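Local coordinates for ubiquitin-like-specific protease 2 (Saccharomyces cerevisiae, PDB 5LNB), which removes the small ubiquitin-like modifier SUMO from target proteins, acting as a cysteine protease of the peptidase C48 family, at residues P21-K26 against L277-Y282; Y25-G30 against T58-E63; S52-F57 against H218-I223; K68-R73 against E228-T233; V76-S81 against Y112-I117. All coordinates share one frame; numbering follows the deposited sequence.

Contact 1: P21-K26 against L277-Y282; sequences PSLCYK and LNYISY
Tyr-279 has more of its surface buried here than any other residue, because its ring lies against the backbone running from Ser-22 to Cys-24. CG is anti to the backbone N (chi1 179°), and the ring beyond it has Cys-24 N over one face, 3.8 Å above the plane and displaced toward the rim. Tyr-279 CE2 comes to 3.3 Å from Ser-22 O, and Tyr-279 OH touches Cys-24 CB at 3.4 Å. Two smaller apolar contacts add to this: Leu-23 CD1 meets Tyr-279 CB at 4.0 Å, and CD of Pro-21, a proline preceded by a cis peptide bond, meets Ile-280 CG1 at 3.9 Å. The same proline also packs on Tyr-289 and Val-292 of helix 289-294.

No direct hydrogen bond joins the segments. A water donates to Ser-22 O at 2.9 Å and is only weakly linked to Tyr-279 OH. The charged part is a cation-pi pair: Lys-26 NZ stands 4.7 Å from the centroid of the Tyr-282 ring, 14° off its normal and hence over the face. Altogether this is strand-on-helix packing, in which the small antiparallel hairpin of strands 23-26 and 32-35 meets the long helix 264-285.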
# COMPACT_ATOMS: atom_id res chain seq x y z
N PRO A 21 -8.54 -6.30 24.88
CA PRO A 21 -9.36 -6.57 23.69
C PRO A 21 -8.67 -6.23 22.36
O PRO A 21 -7.62 -5.58 22.32
CB PRO A 21 -10.58 -5.68 23.90
CG PRO A 21 -10.07 -4.55 24.73
CD PRO A 21 -9.04 -5.14 25.64
N SER A 22 -9.28 -6.66 21.27
CA SER A 22 -8.76 -6.31 19.96
C SER A 22 -8.85 -4.81 19.74
O SER A 22 -9.79 -4.15 20.20
CB SER A 22 -9.54 -7.05 18.87
OG SER A 22 -9.54 -8.44 19.12
N LEU A 23 -7.85 -4.26 19.06
CA LEU A 23 -7.89 -2.85 18.69
C LEU A 23 -9.00 -2.61 17.67
O LEU A 23 -9.10 -3.30 16.66
CB LEU A 23 -6.55 -2.41 18.12
CG LEU A 23 -6.52 -1.04 17.44
CD1 LEU A 23 -6.92 0.06 18.42
CD2 LEU A 23 -5.15 -0.79 16.84
N CYS A 24 -9.83 -1.61 17.95
CA CYS A 24 -10.83 -1.14 17.01
C CYS A 24 -10.50 0.32 16.70
O CYS A 24 -10.60 1.18 17.58
CB CYS A 24 -12.24 -1.29 17.59
SG CYS A 24 -13.53 -0.91 16.42
N TYR A 25 -10.07 0.60 15.48
CA TYR A 25 -9.59 1.92 15.12
C TYR A 25 -10.50 2.55 14.08
O TYR A 25 -10.85 1.90 13.08
CB TYR A 25 -8.15 1.85 14.62
CG TYR A 25 -7.47 3.20 14.61
CD1 TYR A 25 -7.43 3.97 13.45
CD2 TYR A 25 -6.89 3.70 15.76
CE1 TYR A 25 -6.81 5.21 13.44
CE2 TYR A 25 -6.27 4.93 15.76
CZ TYR A 25 -6.23 5.68 14.61
OH TYR A 25 -5.62 6.90 14.66
N LYS A 26 -10.86 3.81 14.30
CA LYS A 26 -11.78 4.56 13.45
C LYS A 26 -11.01 5.67 12.72
O LYS A 26 -10.47 6.57 13.37
CB LYS A 26 -12.91 5.16 14.29
CG LYS A 26 -12.42 5.72 15.64
CD LYS A 26 -13.53 6.44 16.41
CE LYS A 26 -13.08 6.88 17.82
NZ LYS A 26 -13.05 5.76 18.82
N LEU A 277 -3.65 0.65 23.79
CA LEU A 277 -3.72 1.18 25.14
C LEU A 277 -4.63 2.39 25.20
O LEU A 277 -5.41 2.55 26.15
CB LEU A 277 -2.31 1.52 25.63
CG LEU A 277 -1.48 0.26 25.93
CD1 LEU A 277 -0.04 0.61 26.27
CD2 LEU A 277 -2.13 -0.53 27.07
N ASN A 278 -4.57 3.27 24.20
CA ASN A 278 -5.49 4.40 24.19
C ASN A 278 -6.93 3.92 24.02
O ASN A 278 -7.84 4.44 24.69
CB ASN A 278 -5.11 5.38 23.08
CG ASN A 278 -3.72 5.95 23.28
OD1 ASN A 278 -3.19 5.95 24.39
ND2 ASN A 278 -3.12 6.44 22.20
N TYR A 279 -7.16 2.93 23.16
CA TYR A 279 -8.50 2.37 22.99
C TYR A 279 -9.03 1.83 24.31
O TYR A 279 -10.19 2.07 24.68
CB TYR A 279 -8.47 1.28 21.92
CG TYR A 279 -9.78 0.59 21.65
CD1 TYR A 279 -10.90 1.30 21.23
CD2 TYR A 279 -9.89 -0.79 21.77
CE1 TYR A 279 -12.11 0.66 20.96
CE2 TYR A 279 -11.08 -1.45 21.50
CZ TYR A 279 -12.19 -0.72 21.10
OH TYR A 279 -13.37 -1.36 20.83
N ILE A 280 -8.21 1.07 25.03
CA ILE A 280 -8.62 0.57 26.34
C ILE A 280 -8.99 1.74 27.25
O ILE A 280 -10.01 1.69 27.96
CB ILE A 280 -7.53 -0.30 26.97
CG1 ILE A 280 -7.40 -1.63 26.22
CG2 ILE A 280 -7.82 -0.54 28.45
CD1 ILE A 280 -6.18 -2.44 26.64
N SER A 281 -8.16 2.78 27.28
CA SER A 281 -8.51 3.94 28.09
C SER A 281 -9.86 4.49 27.68
O SER A 281 -10.70 4.79 28.54
CB SER A 281 -7.43 5.02 27.98
OG SER A 281 -6.24 4.59 28.61
N TYR A 282 -10.09 4.62 26.38
CA TYR A 282 -11.40 5.06 25.92
C TYR A 282 -12.50 4.14 26.44
O TYR A 282 -13.50 4.60 26.98
CB TYR A 282 -11.43 5.13 24.39
CG TYR A 282 -12.83 5.20 23.84
CD1 TYR A 282 -13.57 6.37 23.95
CD2 TYR A 282 -13.42 4.09 23.24
CE1 TYR A 282 -14.87 6.44 23.46
CE2 TYR A 282 -14.72 4.15 22.75
CZ TYR A 282 -15.44 5.33 22.87
OH TYR A 282 -16.73 5.40 22.38
O HOH W 1 -12.58 -4.75 20.64

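Contact 2: Y25-G30 against T58-E63; sequences YKFNDG and TKFYIE
Lys-59 NZ is gripped by two carboxylates, Asp-29 and Glu-63, in a salt-bridge network joining the type I beta turn Phe-27 to Gly-30 to helix 51-67. Lys-59 and Asp-29 meet tip to tip; the modelled 2.4 Å from NZ to Asp-29 OD2 is very short, so its exact length is doubtful. Glu-63 OE2 receives Lys-59 NZ at 3.1 Å from above the carboxylate plane, 36° out of it, and also pairs with Arg-73. With OD2 of Asp-29 and OE2 of Glu-63 only 3.9 Å apart, the two cations probably offset the repulsion.

The apolar part is the Phe-27 ring, which is sandwiched. Lys-59 CG, anti to the backbone N (chi1 -180°), lies over one face, 3.7 Å from the centroid, a CH-pi contact, while Tyr-25 CD1 sits above the opposite face. Phe-27 CD1 meets Glu-63 CG at 3.7 Å. Phe-27 and Phe-60 cross at about a right angle, with CE1 of Phe-27 4.0 Å from CD1 of Phe-60. At the edge of the Phe-60 ring, near its plane, Tyr-25 OH lies 4.0 Å from CE1.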
# COMPACT_ATOMS: atom_id res chain seq x y z
N TYR A 25 -10.07 0.60 15.48
CA TYR A 25 -9.59 1.92 15.12
C TYR A 25 -10.50 2.55 14.08
O TYR A 25 -10.85 1.90 13.08
CB TYR A 25 -8.15 1.85 14.62
CG TYR A 25 -7.47 3.20 14.61
CD1 TYR A 25 -7.43 3.97 13.45
CD2 TYR A 25 -6.89 3.70 15.76
CE1 TYR A 25 -6.81 5.21 13.44
CE2 TYR A 25 -6.27 4.93 15.76
CZ TYR A 25 -6.23 5.68 14.61
OH TYR A 25 -5.62 6.90 14.66
N LYS A 26 -10.86 3.81 14.30
CA LYS A 26 -11.78 4.56 13.45
C LYS A 26 -11.01 5.67 12.72
O LYS A 26 -10.47 6.57 13.37
CB LYS A 26 -12.91 5.16 14.29
CG LYS A 26 -12.42 5.72 15.64
CD LYS A 26 -13.53 6.44 16.41
CE LYS A 26 -13.08 6.88 17.82
NZ LYS A 26 -13.05 5.76 18.82
N PHE A 27 -10.98 5.61 11.39
CA PHE A 27 -10.33 6.65 10.60
C PHE A 27 -11.30 7.77 10.25
O PHE A 27 -12.53 7.64 10.37
CB PHE A 27 -9.73 6.05 9.33
CG PHE A 27 -8.54 5.18 9.58
CD1 PHE A 27 -7.33 5.73 9.96
CD2 PHE A 27 -8.62 3.81 9.42
CE1 PHE A 27 -6.23 4.94 10.19
CE2 PHE A 27 -7.53 3.01 9.65
CZ PHE A 27 -6.33 3.57 10.03
N ASN A 28 -10.74 8.90 9.80
CA ASN A 28 -11.54 10.11 9.58
C ASN A 28 -12.51 9.98 8.41
O ASN A 28 -13.43 10.79 8.30
CB ASN A 28 -10.63 11.32 9.37
CG ASN A 28 -9.85 11.70 10.61
OD1 ASN A 28 -8.63 11.84 10.57
ND2 ASN A 28 -10.55 11.85 11.73
N ASP A 29 -12.32 9.00 7.53
CA ASP A 29 -13.30 8.74 6.48
C ASP A 29 -14.43 7.82 6.94
O ASP A 29 -15.18 7.30 6.11
CB ASP A 29 -12.60 8.15 5.25
CG ASP A 29 -11.99 6.78 5.52
OD1 ASP A 29 -12.04 6.33 6.69
OD2 ASP A 29 -11.47 6.16 4.57
N GLY A 30 -14.56 7.60 8.25
CA GLY A 30 -15.59 6.73 8.79
C GLY A 30 -15.29 5.24 8.77
O GLY A 30 -16.08 4.46 9.31
N THR A 58 -1.07 0.51 5.77
CA THR A 58 -1.09 1.33 4.57
C THR A 58 -2.16 2.41 4.70
O THR A 58 -1.91 3.59 4.41
CB THR A 58 -1.33 0.48 3.32
OG1 THR A 58 -2.61 -0.15 3.40
CG2 THR A 58 -0.24 -0.58 3.18
N LYS A 59 -3.34 2.02 5.17
CA LYS A 59 -4.38 2.99 5.49
C LYS A 59 -3.89 3.99 6.54
O LYS A 59 -4.07 5.20 6.39
CB LYS A 59 -5.62 2.26 5.98
CG LYS A 59 -6.78 3.15 6.35
CD LYS A 59 -7.45 3.70 5.11
CE LYS A 59 -8.84 4.28 5.44
NZ LYS A 59 -9.30 5.23 4.39
N PHE A 60 -3.27 3.49 7.61
CA PHE A 60 -2.84 4.35 8.70
C PHE A 60 -1.89 5.45 8.20
O PHE A 60 -2.09 6.63 8.49
CB PHE A 60 -2.19 3.50 9.79
CG PHE A 60 -1.78 4.28 11.00
CD1 PHE A 60 -2.71 4.59 11.99
CD2 PHE A 60 -0.47 4.71 11.15
CE1 PHE A 60 -2.34 5.30 13.11
CE2 PHE A 60 -0.10 5.43 12.27
CZ PHE A 60 -1.03 5.73 13.25
N TYR A 61 -0.86 5.07 7.44
CA TYR A 61 0.14 6.06 7.04
C TYR A 61 -0.32 6.96 5.91
O TYR A 61 0.20 8.08 5.77
CB TYR A 61 1.45 5.37 6.68
CG TYR A 61 2.14 4.83 7.90
CD1 TYR A 61 2.48 5.68 8.95
CD2 TYR A 61 2.42 3.47 8.04
CE1 TYR A 61 3.09 5.19 10.10
CE2 TYR A 61 3.03 2.97 9.18
CZ TYR A 61 3.36 3.84 10.20
OH TYR A 61 3.97 3.35 11.33
N ILE A 62 -1.30 6.54 5.11
CA ILE A 62 -1.83 7.45 4.10
C ILE A 62 -2.76 8.47 4.74
O ILE A 62 -2.76 9.65 4.37
CB ILE A 62 -2.53 6.65 2.99
CG1 ILE A 62 -1.46 5.91 2.17
CG2 ILE A 62 -3.35 7.57 2.11
CD1 ILE A 62 -2.04 5.03 1.08
N GLU A 63 -3.54 8.04 5.74
CA GLU A 63 -4.37 8.99 6.48
C GLU A 63 -3.50 10.00 7.21
O GLU A 63 -3.86 11.18 7.30
CB GLU A 63 -5.26 8.23 7.46
CG GLU A 63 -6.35 7.43 6.77
CD GLU A 63 -7.48 8.32 6.25
OE1 GLU A 63 -7.78 9.35 6.91
OE2 GLU A 63 -8.07 7.99 5.19

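Contact 3: S52-F57 against H218-I223; sequences SILDFF and HVILNI
Ile-220 packs against Leu-54 and Phe-57 where two helices of the Ulp1-type catalytic domain, 51-67 and 215-228, run side by side in a buried contact. Their short segments are parallel within 3° and their axes approach to 9.8 Å. The contacts across the interface are all apolar, and no hydrogen bond crosses it.

The tight part centres on Ile-220. Its CG2 meets Phe-57 CB at 3.8 Å. The Ile-220 and Leu-54 side chains slide past each other in opposite directions, with CG1 of Ile-220 4.1 Å from CG of Leu-54. Leu-54, with CG anti to the backbone N (chi1 -170°), brings CD1 to 3.9 Å from Val-219 CG1, the two side chains crossing at about a right angle. Trp-123 of strand 122-129 touches both Leu-54 and Val-219.

The looser part is Ile-53, whose CG2 comes no closer than 4.4 Å to Ile-220 CD1. Solvent does not explain this, since every touching residue is buried. Phe-57 faces the partner helix with CB, but the ring turns off from Ile-220: Ile-53 CG2 lies at its edge, in plane, and Phe-56 CD2 is 4.0 Å above its centre.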
# COMPACT_ATOMS: atom_id res chain seq x y z
N SER A 52 -4.30 -8.25 7.44
CA SER A 52 -4.88 -7.32 8.40
C SER A 52 -3.88 -6.25 8.80
O SER A 52 -4.19 -5.05 8.80
CB SER A 52 -5.38 -8.07 9.64
OG SER A 52 -6.36 -9.02 9.28
N ILE A 53 -2.67 -6.68 9.16
CA ILE A 53 -1.64 -5.74 9.57
C ILE A 53 -1.27 -4.82 8.42
O ILE A 53 -1.19 -3.60 8.57
CB ILE A 53 -0.41 -6.50 10.10
CG1 ILE A 53 -0.75 -7.24 11.41
CG2 ILE A 53 0.73 -5.54 10.29
CD1 ILE A 53 -1.23 -6.33 12.53
N LEU A 54 -1.05 -5.40 7.25
CA LEU A 54 -0.59 -4.59 6.13
C LEU A 54 -1.67 -3.60 5.68
O LEU A 54 -1.38 -2.42 5.46
CB LEU A 54 -0.15 -5.48 4.97
CG LEU A 54 0.56 -4.65 3.90
CD1 LEU A 54 1.79 -5.38 3.47
CD2 LEU A 54 -0.39 -4.38 2.73
N ASP A 55 -2.92 -4.07 5.53
CA ASP A 55 -3.96 -3.14 5.09
C ASP A 55 -4.23 -2.07 6.14
O ASP A 55 -4.50 -0.91 5.80
CB ASP A 55 -5.25 -3.89 4.71
CG ASP A 55 -5.10 -4.72 3.43
OD1 ASP A 55 -4.40 -4.27 2.52
OD2 ASP A 55 -5.66 -5.83 3.33
N PHE A 56 -4.14 -2.41 7.43
CA PHE A 56 -4.30 -1.39 8.45
C PHE A 56 -3.25 -0.30 8.32
O PHE A 56 -3.56 0.89 8.34
CB PHE A 56 -4.25 -1.99 9.85
CG PHE A 56 -4.24 -0.94 10.92
CD1 PHE A 56 -5.40 -0.27 11.26
CD2 PHE A 56 -3.06 -0.59 11.56
CE1 PHE A 56 -5.40 0.71 12.24
CE2 PHE A 56 -3.06 0.39 12.54
CZ PHE A 56 -4.23 1.04 12.87
N PHE A 57 -1.98 -0.69 8.19
CA PHE A 57 -0.92 0.30 8.22
C PHE A 57 -0.79 1.10 6.93
O PHE A 57 -0.44 2.29 6.99
CB PHE A 57 0.41 -0.37 8.56
CG PHE A 57 0.68 -0.43 10.02
CD1 PHE A 57 0.80 0.74 10.76
CD2 PHE A 57 0.84 -1.65 10.66
CE1 PHE A 57 1.06 0.70 12.13
CE2 PHE A 57 1.11 -1.69 12.03
CZ PHE A 57 1.23 -0.52 12.76
N HIS A 218 8.57 -4.10 4.60
CA HIS A 218 9.13 -3.15 3.64
C HIS A 218 8.03 -2.46 2.85
O HIS A 218 8.14 -1.26 2.57
CB HIS A 218 10.10 -3.86 2.71
CG HIS A 218 11.40 -4.20 3.37
ND1 HIS A 218 12.45 -3.32 3.44
CD2 HIS A 218 11.80 -5.33 4.01
CE1 HIS A 218 13.45 -3.89 4.09
NE2 HIS A 218 13.08 -5.10 4.45
N VAL A 219 6.98 -3.19 2.46
CA VAL A 219 5.86 -2.55 1.76
C VAL A 219 5.30 -1.41 2.60
O VAL A 219 5.11 -0.29 2.11
CB VAL A 219 4.77 -3.58 1.40
CG1 VAL A 219 3.46 -2.84 1.08
CG2 VAL A 219 5.19 -4.42 0.20
N ILE A 220 5.01 -1.69 3.87
CA ILE A 220 4.46 -0.68 4.77
C ILE A 220 5.37 0.55 4.81
O ILE A 220 4.91 1.69 4.66
CB ILE A 220 4.25 -1.27 6.17
CG1 ILE A 220 3.12 -2.32 6.14
CG2 ILE A 220 3.99 -0.16 7.22
CD1 ILE A 220 3.03 -3.18 7.41
N LEU A 221 6.68 0.33 4.99
CA LEU A 221 7.57 1.47 5.17
C LEU A 221 7.87 2.18 3.85
O LEU A 221 8.11 3.39 3.86
CB LEU A 221 8.85 1.05 5.87
CG LEU A 221 8.64 1.15 7.39
CD1 LEU A 221 8.15 -0.15 8.00
CD2 LEU A 221 9.85 1.67 8.10
N ASN A 222 7.84 1.46 2.73
CA ASN A 222 8.04 2.12 1.44
C ASN A 222 6.85 3.00 1.09
O ASN A 222 7.02 4.14 0.65
CB ASN A 222 8.29 1.07 0.35
CG ASN A 222 9.66 0.40 0.49
OD1 ASN A 222 10.58 0.95 1.11
ND2 ASN A 222 9.79 -0.80 -0.07
N ILE A 223 5.64 2.49 1.32
CA ILE A 223 4.44 3.31 1.13
C ILE A 223 4.46 4.49 2.08
O ILE A 223 4.18 5.64 1.70
CB ILE A 223 3.17 2.46 1.29
CG1 ILE A 223 3.03 1.51 0.09
CG2 ILE A 223 1.95 3.35 1.47
CD1 ILE A 223 1.91 0.51 0.18

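Contact 4: K68-R73 against E228-T233; sequences KSIIKR and ENPVET
The backbones pass with Ile-70 CA 6.9 Å from Asn-229 CA and Ile-71 CA 8.4 Å from Pro-230 CA, one helix ending on one side and another starting on the other. Ser-69, with positive phi (59°), closes helix 51-67 in a Schellman motif, and Asn-229 is the N-cap of helix 230-238.

Between the segments the contact is apolar and small. Ile-70 touches the backbone before the helix, CD1 lying 3.5 Å from Glu-228 O, while its CG2 meets Pro-230 CD at 3.9 Å. Ile-71 crosses Pro-230 at about a right angle: with CG2 anti to the carbonyl carbon, this methyl touches Pro-230 CG at 3.8 Å. Ile-71 also touches Phe-227 of helix 215-228.

The start of helix 230-238 is capped next to the proline. Asn-229 OD1 accepts from Glu-232 N at 2.9 Å with an N-H...O angle of 161°. Asn-229 O is gripped twice by Thr-233, by its N and, at 2.7 Å, by its OG1, which stands 42° out of the carbonyl plane.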
# COMPACT_ATOMS: atom_id res chain seq x y z
N LYS A 68 -1.68 15.68 7.60
CA LYS A 68 -0.64 16.70 7.55
C LYS A 68 -0.74 17.59 6.33
O LYS A 68 0.12 18.46 6.14
CB LYS A 68 0.74 16.04 7.60
CG LYS A 68 0.98 15.19 8.84
CD LYS A 68 2.44 14.77 8.93
CE LYS A 68 2.75 14.13 10.28
NZ LYS A 68 2.07 12.81 10.44
N SER A 69 -1.77 17.42 5.50
CA SER A 69 -1.93 18.18 4.26
C SER A 69 -0.75 17.98 3.32
O SER A 69 -0.44 18.85 2.52
CB SER A 69 -2.13 19.67 4.52
OG SER A 69 -2.81 19.88 5.74
N ILE A 70 -0.07 16.84 3.44
CA ILE A 70 0.94 16.50 2.44
C ILE A 70 0.26 16.18 1.12
O ILE A 70 0.76 16.53 0.04
CB ILE A 70 1.81 15.33 2.94
CG1 ILE A 70 2.57 15.74 4.20
CG2 ILE A 70 2.76 14.87 1.84
CD1 ILE A 70 3.36 14.60 4.81
N ILE A 71 -0.88 15.51 1.18
CA ILE A 71 -1.73 15.25 0.03
C ILE A 71 -3.16 15.58 0.43
O ILE A 71 -3.49 15.73 1.61
CB ILE A 71 -1.63 13.79 -0.45
CG1 ILE A 71 -2.08 12.84 0.66
CG2 ILE A 71 -0.20 13.47 -0.88
CD1 ILE A 71 -2.51 11.47 0.19
N LYS A 72 -4.03 15.71 -0.57
CA LYS A 72 -5.45 15.86 -0.35
C LYS A 72 -6.13 14.50 -0.47
O LYS A 72 -5.67 13.63 -1.22
CB LYS A 72 -6.07 16.84 -1.35
CG LYS A 72 -5.37 18.19 -1.43
CD LYS A 72 -6.05 19.08 -2.45
CE LYS A 72 -5.24 20.33 -2.74
NZ LYS A 72 -4.08 20.07 -3.64
N ARG A 73 -7.21 14.32 0.28
CA ARG A 73 -7.92 13.05 0.28
C ARG A 73 -8.30 12.61 -1.13
O ARG A 73 -8.18 11.43 -1.47
CB ARG A 73 -9.17 13.14 1.16
CG ARG A 73 -9.94 11.82 1.25
CD ARG A 73 -11.03 11.85 2.30
NE ARG A 73 -10.51 12.09 3.64
CZ ARG A 73 -9.93 11.17 4.41
NH1 ARG A 73 -9.79 9.93 3.98
NH2 ARG A 73 -9.48 11.50 5.62
N GLU A 228 5.18 10.55 2.82
CA GLU A 228 5.75 11.72 3.47
C GLU A 228 6.11 12.80 2.46
O GLU A 228 6.16 13.98 2.83
CB GLU A 228 6.95 11.31 4.32
CG GLU A 228 6.56 10.34 5.42
CD GLU A 228 7.73 9.82 6.25
OE1 GLU A 228 8.88 9.80 5.76
OE2 GLU A 228 7.47 9.42 7.42
N ASN A 229 6.35 12.44 1.19
CA ASN A 229 6.61 13.42 0.13
C ASN A 229 6.56 12.73 -1.23
O ASN A 229 7.58 12.26 -1.75
CB ASN A 229 7.97 14.10 0.32
CG ASN A 229 8.18 15.27 -0.63
OD1 ASN A 229 7.63 15.29 -1.74
ND2 ASN A 229 8.99 16.24 -0.22
N PRO A 230 5.37 12.64 -1.85
CA PRO A 230 5.24 11.88 -3.10
C PRO A 230 6.01 12.47 -4.27
O PRO A 230 6.70 11.74 -4.98
CB PRO A 230 3.73 11.90 -3.35
CG PRO A 230 3.13 12.06 -1.98
CD PRO A 230 4.06 13.00 -1.28
N VAL A 231 5.91 13.78 -4.48
CA VAL A 231 6.64 14.40 -5.58
C VAL A 231 8.13 14.11 -5.47
O VAL A 231 8.78 13.72 -6.44
CB VAL A 231 6.36 15.91 -5.63
CG1 VAL A 231 7.31 16.59 -6.62
CG2 VAL A 231 4.90 16.19 -5.97
N GLU A 232 8.69 14.28 -4.27
CA GLU A 232 10.11 14.03 -4.09
C GLU A 232 10.46 12.56 -4.31
O GLU A 232 11.46 12.24 -4.95
CB GLU A 232 10.57 14.49 -2.71
CG GLU A 232 12.06 14.37 -2.49
CD GLU A 232 12.47 14.83 -1.10
OE1 GLU A 232 12.00 14.24 -0.10
OE2 GLU A 232 13.25 15.80 -1.01
N THR A 233 9.63 11.66 -3.78
CA THR A 233 9.91 10.23 -3.96
C THR A 233 9.85 9.86 -5.44
O THR A 233 10.70 9.12 -5.93
CB THR A 233 8.93 9.39 -3.16
OG1 THR A 233 8.90 9.86 -1.80
CG2 THR A 233 9.35 7.91 -3.18

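Contact 5: V76-S81 against Y112-I117; sequences VHLMSS and YVVIPI
His-77 N donates to Tyr-112 O at 2.9 Å and His-77 O accepts from Val-114 N at 2.8 Å, so one residue bonds to two on the neighbouring strand, the mark of parallel pairing. Met-79 N then donates to Val-114 O. The directions of the two short strands differ by 14°.

Met-79 can be traced outward. CB lies 3.4 Å from Val-114 O, and CG packs at 3.9 Å on Ile-115 CG1, the two side chains lying side by side and pointing the same way. The chain bends at chi2 (-66°), and SD passes 3.9 Å from His-77 ND1 on its own segment, with the terminal CE at 4.1 Å from that same nitrogen. Pro-116 has no N-H to continue the pattern; instead its CD meets Met-79 O at 3.4 Å. Beyond, a water donates to both Ser-80 O and Pro-116 O, although other acceptors compete for its protons.

On the face bearing Val-76, Leu-78 and Val-114, Leu-78 CD1 meets Val-114 CG1 at 3.8 Å. Helices 51-67 and 215-228 pack on that face, whereas His-77 on the other touches Leu-107 and Lys-110 in a loop. Strand 76-78 is outermost in the five-stranded mixed sheet, and strand 112-119 runs between it and antiparallel strand 122-129.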
# COMPACT_ATOMS: atom_id res chain seq x y z
N VAL A 76 -5.79 10.39 -3.73
CA VAL A 76 -5.26 9.05 -3.46
C VAL A 76 -6.41 8.06 -3.36
O VAL A 76 -7.43 8.35 -2.73
CB VAL A 76 -4.42 9.04 -2.16
CG1 VAL A 76 -5.28 9.44 -0.97
CG2 VAL A 76 -3.78 7.67 -1.91
N HIS A 77 -6.25 6.89 -3.97
CA HIS A 77 -7.13 5.75 -3.76
C HIS A 77 -6.31 4.55 -3.32
O HIS A 77 -5.40 4.11 -4.05
CB HIS A 77 -7.92 5.41 -5.02
CG HIS A 77 -9.06 4.47 -4.77
ND1 HIS A 77 -8.89 3.11 -4.64
CD2 HIS A 77 -10.39 4.70 -4.60
CE1 HIS A 77 -10.06 2.54 -4.42
NE2 HIS A 77 -10.98 3.48 -4.39
N LEU A 78 -6.62 4.01 -2.14
CA LEU A 78 -5.91 2.87 -1.57
C LEU A 78 -6.74 1.61 -1.78
O LEU A 78 -7.86 1.52 -1.28
CB LEU A 78 -5.63 3.08 -0.08
CG LEU A 78 -5.10 1.86 0.68
CD1 LEU A 78 -3.74 1.39 0.13
CD2 LEU A 78 -4.96 2.15 2.17
N MET A 79 -6.19 0.66 -2.52
CA MET A 79 -6.81 -0.64 -2.64
C MET A 79 -6.39 -1.51 -1.47
O MET A 79 -5.23 -1.48 -1.04
CB MET A 79 -6.40 -1.32 -3.94
CG MET A 79 -6.91 -0.62 -5.19
SD MET A 79 -8.69 -0.72 -5.29
CE MET A 79 -8.93 -0.25 -7.00
N SER A 80 -7.33 -2.28 -0.93
CA SER A 80 -6.92 -3.32 -0.00
C SER A 80 -6.14 -4.41 -0.76
O SER A 80 -6.26 -4.56 -1.98
CB SER A 80 -8.12 -3.93 0.70
OG SER A 80 -8.60 -5.06 -0.01
N SER A 81 -5.33 -5.16 -0.01
CA SER A 81 -4.53 -6.22 -0.63
C SER A 81 -5.39 -7.25 -1.35
O SER A 81 -4.90 -7.91 -2.27
CB SER A 81 -3.67 -6.92 0.42
OG SER A 81 -4.48 -7.56 1.38
N TYR A 112 -2.63 9.19 -7.19
CA TYR A 112 -1.93 7.99 -6.71
C TYR A 112 -2.96 6.91 -6.43
O TYR A 112 -3.85 7.09 -5.60
CB TYR A 112 -1.11 8.28 -5.43
CG TYR A 112 -0.42 9.63 -5.46
CD1 TYR A 112 0.70 9.84 -6.26
CD2 TYR A 112 -0.91 10.69 -4.71
CE1 TYR A 112 1.32 11.10 -6.30
CE2 TYR A 112 -0.30 11.94 -4.75
CZ TYR A 112 0.80 12.14 -5.54
OH TYR A 112 1.38 13.38 -5.56
N VAL A 113 -2.85 5.78 -7.12
CA VAL A 113 -3.66 4.61 -6.83
C VAL A 113 -2.72 3.53 -6.30
O VAL A 113 -1.80 3.10 -7.01
CB VAL A 113 -4.45 4.12 -8.05
CG1 VAL A 113 -5.32 2.93 -7.68
CG2 VAL A 113 -5.31 5.26 -8.62
N VAL A 114 -2.93 3.12 -5.05
CA VAL A 114 -1.99 2.29 -4.31
C VAL A 114 -2.49 0.86 -4.31
O VAL A 114 -3.60 0.58 -3.84
CB VAL A 114 -1.79 2.80 -2.87
CG1 VAL A 114 -0.77 1.91 -2.12
CG2 VAL A 114 -1.34 4.27 -2.88
N ILE A 115 -1.68 -0.06 -4.82
CA ILE A 115 -2.11 -1.45 -4.89
C ILE A 115 -1.06 -2.37 -4.27
O ILE A 115 -0.06 -2.70 -4.94
CB ILE A 115 -2.41 -1.87 -6.34
CG1 ILE A 115 -3.45 -0.94 -6.94
CG2 ILE A 115 -2.86 -3.33 -6.38
CD1 ILE A 115 -3.74 -1.22 -8.40
N PRO A 116 -1.23 -2.79 -3.02
CA PRO A 116 -0.33 -3.82 -2.47
C PRO A 116 -0.65 -5.19 -3.05
O PRO A 116 -1.80 -5.52 -3.32
CB PRO A 116 -0.58 -3.75 -0.96
CG PRO A 116 -1.86 -3.04 -0.79
CD PRO A 116 -2.07 -2.16 -1.99
N ILE A 117 0.40 -6.00 -3.24
CA ILE A 117 0.31 -7.25 -3.98
C ILE A 117 0.85 -8.38 -3.12
O ILE A 117 2.00 -8.33 -2.67
CB ILE A 117 1.07 -7.16 -5.32
CG1 ILE A 117 0.37 -6.15 -6.24
CG2 ILE A 117 1.18 -8.54 -5.97
CD1 ILE A 117 1.06 -5.89 -7.55
O HOH W 2 -4.46 -5.17 -4.11

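How the contacts relate
Contacts 3 and 5 are the buried core, their centres about 6 and 5 Å from the centre of the chain; contacts 1, 2 and 4 are partly buried, contact 1 the most peripheral at about 23 Å. Chemistry follows place: contact 3 is purely apolar, contact 5 adds backbone bonds, contact 2 carries salt bridges, contact 4 is a small apolar contact beside a helix cap, and contact 1 combines a ring laid on backbone with a cation-pi pair. Contacts 2 and 3 share helix 51-67, and contacts 1 and 2 share strand 23-26. Asp-55 OD1 to Ser-81 N (2.8 Å, probably a hydrogen bond) joins contacts 3 and 5; Ile-71 on Val-76 joins 4 and 5; Arg-73 links contact 4 to contact 2.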